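Side-chain contacts in methanol--corrinoid protein co-methyltransferase (Methanosarcina barkeri, PDB 2I2X), which transfers the methyl group of methanol to the cob(I)amide carried by its partner MtaC, the first step of methanogenesis from methanol: residues 346-349 with 350-353; 64-67 with 68-72; 335-338 with 339-342. All coordinates share one frame; numbering follows the deposited sequence.

Contact 1 (346-349 with 350-353)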
loop_
_atom_site.group_PDB
_atom_site.type_symbol
_atom_site.label_atom_id
_atom_site.label_comp_id
_atom_site.label_asym_id
_atom_site.label_seq_id
_atom_site.Cartn_x
_atom_site.Cartn_y
_atom_site.Cartn_z
ATOM N N THR A 346 13.822 -21.242 13.255
ATOM C CA THR A 346 13.217 -22.368 13.914
ATOM C C THR A 346 13.231 -23.587 13.013
ATOM O O THR A 346 12.593 -24.584 13.333
ATOM C CB THR A 346 11.756 -22.055 14.359
ATOM O OG1 THR A 346 10.936 -21.739 13.203
ATOM C CG2 THR A 346 11.756 -20.910 15.374
ATOM N N LYS A 347 13.978 -23.517 11.899
ATOM C CA LYS A 347 14.131 -24.669 10.999
ATOM C C LYS A 347 12.780 -25.042 10.374
ATOM O O LYS A 347 12.476 -26.223 10.209
ATOM C CB LYS A 347 14.706 -25.907 11.730
ATOM C CG LYS A 347 16.240 -25.992 11.834
ATOM C CD LYS A 347 16.846 -24.962 12.745
ATOM C CE LYS A 347 18.345 -24.700 12.422
ATOM N NZ LYS A 347 19.312 -25.867 12.640
ATOM N N ASN A 348 11.954 -24.050 10.072
ATOM C CA ASN A 348 10.675 -24.355 9.478
ATOM C C ASN A 348 10.587 -23.715 8.134
ATOM O O ASN A 348 9.512 -23.676 7.546
ATOM C CB ASN A 348 9.499 -23.900 10.362
ATOM C CG ASN A 348 9.300 -24.786 11.576
ATOM O OD1 ASN A 348 9.516 -24.356 12.711
ATOM N ND2 ASN A 348 8.863 -26.022 11.348
ATOM N N ASP A 349 11.718 -23.217 7.633
ATOM C CA ASP A 349 11.722 -22.567 6.320
ATOM C C ASP A 349 11.211 -23.442 5.153
ATOM O O ASP A 349 10.473 -22.952 4.281
ATOM C CB ASP A 349 13.066 -21.950 6.002
ATOM C CG ASP A 349 14.192 -22.961 6.014
ATOM O OD1 ASP A 349 14.551 -23.497 7.101
ATOM O OD2 ASP A 349 14.731 -23.202 4.911
ATOM N N LYS A 350 11.552 -24.725 5.137
ATOM C CA LYS A 350 11.178 -25.527 3.976
ATOM C C LYS A 350 9.686 -25.738 3.819
ATOM O O LYS A 350 9.192 -25.707 2.691
ATOM C CB LYS A 350 11.952 -26.833 3.912
ATOM C CG LYS A 350 13.397 -26.614 3.428
ATOM C CD LYS A 350 14.116 -27.931 3.314
ATOM C CE LYS A 350 15.513 -27.743 2.790
ATOM N NZ LYS A 350 16.071 -29.126 2.590
ATOM N N VAL A 351 8.966 -25.904 4.933
ATOM C CA VAL A 351 7.522 -26.093 4.875
ATOM C C VAL A 351 6.854 -24.783 4.457
ATOM O O VAL A 351 5.872 -24.781 3.719
ATOM C CB VAL A 351 6.916 -26.616 6.227
ATOM C CG1 VAL A 351 7.163 -25.637 7.334
ATOM C CG2 VAL A 351 5.389 -26.844 6.122
ATOM N N LEU A 352 7.395 -23.666 4.930
ATOM C CA LEU A 352 6.821 -22.371 4.605
ATOM C C LEU A 352 7.081 -22.094 3.142
ATOM O O LEU A 352 6.157 -21.714 2.408
ATOM C CB LEU A 352 7.353 -21.257 5.530
ATOM C CG LEU A 352 6.826 -19.841 5.234
ATOM C CD1 LEU A 352 5.296 -19.804 5.309
ATOM C CD2 LEU A 352 7.466 -18.803 6.134
ATOM N N ARG A 353 8.323 -22.312 2.706
ATOM C CA ARG A 353 8.631 -22.358 1.273
ATOM C C ARG A 353 7.596 -23.184 0.472
ATOM O O ARG A 353 6.968 -22.667 -0.449
ATOM C CB ARG A 353 10.061 -22.819 1.065
ATOM C CG ARG A 353 10.477 -23.259 -0.381
ATOM C CD ARG A 353 10.461 -24.773 -0.383
ATOM N NE ARG A 353 11.786 -25.324 -0.427
ATOM C CZ ARG A 353 12.126 -26.567 -0.114
ATOM N NH1 ARG A 353 11.235 -27.443 0.326
ATOM N NH2 ARG A 353 13.409 -26.915 -0.278
HETATM O O HOH W 1 13.099 -26.315 7.219
#

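Contact 2 (64-67 with 68-72)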
loop_
_atom_site.group_PDB
_atom_site.type_symbol
_atom_site.label_atom_id
_atom_site.label_comp_id
_atom_site.label_asym_id
_atom_site.label_seq_id
_atom_site.Cartn_x
_atom_site.Cartn_y
_atom_site.Cartn_z
ATOM N N ARG A 64 13.997 12.967 1.574
ATOM C CA ARG A 64 12.792 12.765 2.357
ATOM C C ARG A 64 12.448 11.276 2.379
ATOM O O ARG A 64 12.077 10.746 3.430
ATOM C CB ARG A 64 11.627 13.595 1.805
ATOM C CG ARG A 64 11.698 15.063 2.174
ATOM C CD ARG A 64 10.733 15.898 1.342
ATOM N NE ARG A 64 10.705 17.245 1.888
ATOM C CZ ARG A 64 10.032 18.280 1.397
ATOM N NH1 ARG A 64 9.297 18.153 0.295
ATOM N NH2 ARG A 64 10.100 19.452 2.041
ATOM N N ILE A 65 12.609 10.622 1.222
ATOM C CA ILE A 65 12.305 9.204 1.059
ATOM C C ILE A 65 13.195 8.412 2.023
ATOM O O ILE A 65 12.705 7.569 2.788
ATOM C CB ILE A 65 12.496 8.738 -0.424
ATOM C CG1 ILE A 65 11.380 9.292 -1.331
ATOM C CG2 ILE A 65 12.508 7.239 -0.521
ATOM C CD1 ILE A 65 11.733 9.300 -2.841
ATOM N N THR A 66 14.487 8.746 2.020
ATOM C CA THR A 66 15.483 8.005 2.749
ATOM C C THR A 66 15.245 8.169 4.240
ATOM O O THR A 66 15.230 7.186 4.992
ATOM C CB THR A 66 16.916 8.442 2.379
ATOM O OG1 THR A 66 17.069 8.425 0.956
ATOM C CG2 THR A 66 17.942 7.512 2.986
ATOM N N THR A 67 15.046 9.402 4.669
ATOM C CA THR A 67 14.744 9.644 6.053
ATOM C C THR A 67 13.489 8.892 6.444
ATOM O O THR A 67 13.487 8.235 7.452
ATOM C CB THR A 67 14.638 11.155 6.349
ATOM O OG1 THR A 67 15.928 11.749 6.127
ATOM C CG2 THR A 67 14.185 11.414 7.782
ATOM N N ASP A 68 12.434 8.953 5.650
ATOM C CA ASP A 68 11.171 8.305 6.028
ATOM C C ASP A 68 11.255 6.783 6.242
ATOM O O ASP A 68 10.685 6.230 7.204
ATOM C CB ASP A 68 10.100 8.617 4.993
ATOM C CG ASP A 68 9.583 10.031 5.114
ATOM O OD1 ASP A 68 10.059 10.775 6.011
ATOM O OD2 ASP A 68 8.707 10.406 4.305
ATOM N N VAL A 69 11.977 6.136 5.339
ATOM C CA VAL A 69 12.273 4.723 5.403
ATOM C C VAL A 69 13.115 4.366 6.635
ATOM O O VAL A 69 12.745 3.457 7.395
ATOM C CB VAL A 69 13.060 4.273 4.126
ATOM C CG1 VAL A 69 13.485 2.826 4.255
ATOM C CG2 VAL A 69 12.236 4.488 2.867
ATOM N N MET A 70 14.247 5.042 6.838
ATOM C CA MET A 70 15.117 4.656 7.957
ATOM C C MET A 70 14.361 4.854 9.305
ATOM O O MET A 70 14.412 4.018 10.200
ATOM C CB MET A 70 16.453 5.424 7.944
ATOM C CG MET A 70 17.342 5.236 6.673
ATOM S SD MET A 70 17.754 3.504 6.300
ATOM C CE MET A 70 18.627 2.936 7.767
ATOM N N GLU A 71 13.644 5.961 9.409
ATOM C CA GLU A 71 12.913 6.287 10.601
ATOM C C GLU A 71 11.919 5.154 10.887
ATOM O O GLU A 71 11.913 4.593 11.979
ATOM C CB GLU A 71 12.241 7.670 10.441
ATOM C CG GLU A 71 11.502 8.202 11.677
ATOM C CD GLU A 71 12.389 8.373 12.923
ATOM O OE1 GLU A 71 13.642 8.487 12.790
ATOM O OE2 GLU A 71 11.799 8.392 14.042
ATOM N N ARG A 72 11.143 4.753 9.886
ATOM C CA ARG A 72 10.181 3.706 10.118
ATOM C C ARG A 72 10.814 2.405 10.578
ATOM O O ARG A 72 10.307 1.758 11.485
ATOM C CB ARG A 72 9.321 3.431 8.890
ATOM C CG ARG A 72 8.171 2.490 9.278
ATOM C CD ARG A 72 7.124 3.254 10.173
ATOM N NE ARG A 72 5.859 2.924 9.579
ATOM C CZ ARG A 72 4.950 3.771 9.151
ATOM N NH1 ARG A 72 5.055 5.061 9.355
ATOM N NH2 ARG A 72 3.886 3.280 8.562
#

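Contact 3 (335-338 with 339-342)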
loop_
_atom_site.group_PDB
_atom_site.type_symbol
_atom_site.label_atom_id
_atom_site.label_comp_id
_atom_site.label_asym_id
_atom_site.label_seq_id
_atom_site.Cartn_x
_atom_site.Cartn_y
_atom_site.Cartn_z
ATOM N N TYR A 335 7.911 -6.900 7.490
ATOM C CA TYR A 335 7.183 -7.893 8.243
ATOM C C TYR A 335 7.146 -9.223 7.485
ATOM O O TYR A 335 7.269 -10.288 8.087
ATOM C CB TYR A 335 5.771 -7.384 8.551
ATOM C CG TYR A 335 5.601 -6.695 9.893
ATOM C CD1 TYR A 335 5.923 -7.353 11.088
ATOM C CD2 TYR A 335 5.084 -5.406 9.974
ATOM C CE1 TYR A 335 5.752 -6.746 12.323
ATOM C CE2 TYR A 335 4.914 -4.783 11.209
ATOM C CZ TYR A 335 5.258 -5.453 12.387
ATOM O OH TYR A 335 5.046 -4.848 13.628
ATOM N N ASP A 336 6.973 -9.163 6.158
ATOM C CA ASP A 336 7.023 -10.369 5.320
ATOM C C ASP A 336 8.366 -11.028 5.558
ATOM O O ASP A 336 8.436 -12.243 5.692
ATOM C CB ASP A 336 6.860 -10.057 3.822
ATOM C CG ASP A 336 5.451 -9.656 3.452
ATOM O OD1 ASP A 336 4.516 -10.044 4.166
ATOM O OD2 ASP A 336 5.267 -8.926 2.455
ATOM N N CYS A 337 9.429 -10.224 5.625
ATOM C CA CYS A 337 10.742 -10.777 5.902
ATOM C C CYS A 337 10.807 -11.376 7.298
ATOM O O CYS A 337 11.400 -12.444 7.479
ATOM C CB CYS A 337 11.868 -9.765 5.655
ATOM S SG CYS A 337 12.156 -9.358 3.843
ATOM N N ALA A 338 10.182 -10.733 8.283
ATOM C CA ALA A 338 10.286 -11.217 9.654
ATOM C C ALA A 338 9.689 -12.641 9.817
ATOM O O ALA A 338 10.233 -13.481 10.550
ATOM C CB ALA A 338 9.685 -10.208 10.663
ATOM N N LEU A 339 8.626 -12.917 9.078
ATOM C CA LEU A 339 7.972 -14.226 9.053
ATOM C C LEU A 339 8.934 -15.246 8.497
ATOM O O LEU A 339 9.158 -16.339 9.070
ATOM C CB LEU A 339 6.697 -14.170 8.182
ATOM C CG LEU A 339 5.879 -15.463 8.148
ATOM C CD1 LEU A 339 5.305 -15.783 9.554
ATOM C CD2 LEU A 339 4.776 -15.439 7.048
ATOM N N MET A 340 9.538 -14.883 7.376
ATOM C CA MET A 340 10.471 -15.783 6.734
ATOM C C MET A 340 11.627 -16.017 7.694
ATOM O O MET A 340 12.001 -17.161 7.903
ATOM C CB MET A 340 10.920 -15.247 5.371
ATOM C CG MET A 340 9.902 -15.524 4.238
ATOM S SD MET A 340 10.483 -14.927 2.626
ATOM C CE MET A 340 10.290 -13.140 2.780
ATOM N N ASN A 341 12.160 -14.961 8.321
ATOM C CA ASN A 341 13.356 -15.139 9.134
ATOM C C ASN A 341 13.103 -15.976 10.358
ATOM O O ASN A 341 14.003 -16.674 10.798
ATOM C CB ASN A 341 14.030 -13.814 9.485
ATOM C CG ASN A 341 14.502 -13.044 8.252
ATOM O OD1 ASN A 341 14.645 -13.616 7.135
ATOM N ND2 ASN A 341 14.783 -11.741 8.444
ATOM N N THR A 342 11.874 -15.921 10.897
ATOM C CA THR A 342 11.449 -16.761 12.033
ATOM C C THR A 342 11.402 -18.253 11.642
ATOM O O THR A 342 11.701 -19.139 12.458
ATOM C CB THR A 342 10.024 -16.315 12.537
ATOM O OG1 THR A 342 10.061 -14.954 12.953
ATOM C CG2 THR A 342 9.526 -17.162 13.706
#

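Contact 1 (346-349 with 350-353)
The side chains of Asp349 and Lys350 leave the first turn of helix 349-361 alongside one another. With CG between its own backbone N and carbonyl carbon (chi1 59°), the carboxylate of Asp349 is kept beside the backbone, Asp349 CG 3.3 Å from Lys350 N. A water joins the two: it donates to Asp349 OD1 at 3.2 Å, accepts from Lys350 N at 3.0 Å, and gives a weak bond to Lys347 O. OD2 of the same carboxylate binds the hydroxyl of Thr18. Lys350 runs extended beyond CG, and Lys350 CG lies over one face of the Arg353 guanidinium, 3.6 Å above its plane and off-centre. Both basic chains end on Asp15, each in a salt bridge, while Arg353 also reaches Met17 O. CG1 of Val351 rests 3.1 Å from Asn348 O. The backbone is closed by Arg353 N to Asp349 O, 2.7 Å and 167° at the hydrogen, and by a weaker bond from Leu352 N to Asn348 O. Just before, Lys347 with its positive phi is the C-prime residue of the Schellman motif that ends helix 325-345. Exchanging Asp349 for an alanine would probably leave the water with one anchor fewer and the Thr18 hydroxyl without this acceptor. The chemistry is that of a helix start held through polar groups: a carboxylate shared between water and hydroxyl, its negative charge placed where it would be expected to suit the N-terminal end of the helix dipole.

Contact 2 (64-67 with 68-72)
Asp68 packs back on Arg64 one turn earlier in helix 55-76, the helix of the beta-alpha-beta unit that links strands 40-43 and 80-86 of the TIM barrel. Asp68 N bonds to Arg64 O at 2.9 Å, the donor tilted from the carbonyl plane. With its first torsion placing CG beside the backbone N (chi1 -75°), Asp68 CG comes to 3.1 Å from Arg64 O. Asp68 OD2 takes a hydrogen bond from Tyr317 OH, while the guanidinium of Arg64 leads off to a salt bridge with the C-terminal carboxylate of His258 in the partner MtaC chain. Val69 comes next, its N bonded to Ile65 O. One of its methyls, Val69 CG2, lies 3.1 Å from Ile65 O and meets Ile65 CG2 at 4.4 Å, a light apolar touch between two branched side chains. Met70 follows, its N bonded to Thr66 O with an N-H...O angle of 172°. Met70 CG is 3.3 Å from Thr66 O, and the chain beyond it bends at chi2 and chi3. Val69 and Met70 both pack on Ile81 of strand 80-86, and Met70 also on Leu83 of that strand. Glu71 repeats the backbone bond to Thr67 O, and Glu71 CB lies 3.3 Å from Thr67 O. Its CG stands opposite the backbone N across the CA-CB bond (chi1 -176°), and the carboxylate leaves the turn for Tyr112 OH. Arg72 closes the segment, Arg72 N bonded to Asp68 O at 3.1 Å.

Contact 3 (335-338 with 339-342)
Met340 folds its side chain back along helix 325-345 against Asp336 and Cys337. Met340 CB lies 3.5 Å from Cys337 O. Met340 CG, beside the backbone N (chi1 -81°), stands 3.9 Å from Asp336 O, and the chain runs straight on to SD. The bend at chi3 (-74°) then returns the methyl to the preceding turn, where Met340 CE approaches Asp336 O at 3.6 Å and touches Cys337 SG at 4.3 Å, an apolar contact. Met340 also packs on Phe19, Thr39 and Cys307. Two residues on, Thr342 grips Ala338 O twice: Thr342 OG1 donates at 2.8 Å and Thr342 N at 3.0 Å, from opposite faces of the carbonyl plane. Asn341 N binds Cys337 O at 2.8 Å, while its amide turns to Thr39 through OD1. Asp336 is held by Thr290 and Trp310, and by a salt bridge from Lys289 of the second MtaB subunit, on which Ala338 and Leu339 also pack. With every residue here buried, the side-chain polar groups of Asp336, Asn341 and Thr342 all find partners, in the helix itself or across from it: the threonine hydroxyl spends its hydrogen on the helix's own backbone, and the methionine methyl packs against the preceding turn.

Overall arrangement
Contacts 1 and 3 adjoin in space, their centres about 11 Å apart. Helices 325-345 and 349-361 follow each other in the chain, Leu352 CD2 packs on Leu339 O at 4.2 Å, and both contacts meet the second MtaB subunit. Contact 2 lies apart on a barrel helix, yet helix 325-345 covers one side of it, and the nearest atoms of contacts 2 and 3 are about 8 Å apart. Contact 3 is wholly buried, whereas contacts 1 and 2 are partly buried. Their chemistry follows: water and charge at the turn of contact 1, an apolar flank against the barrel with polar side chains that reach to neighbouring helices, loops and the MtaC chain in contact 2, and hydroxyl-to-backbone bonding with thioether packing in contact 3.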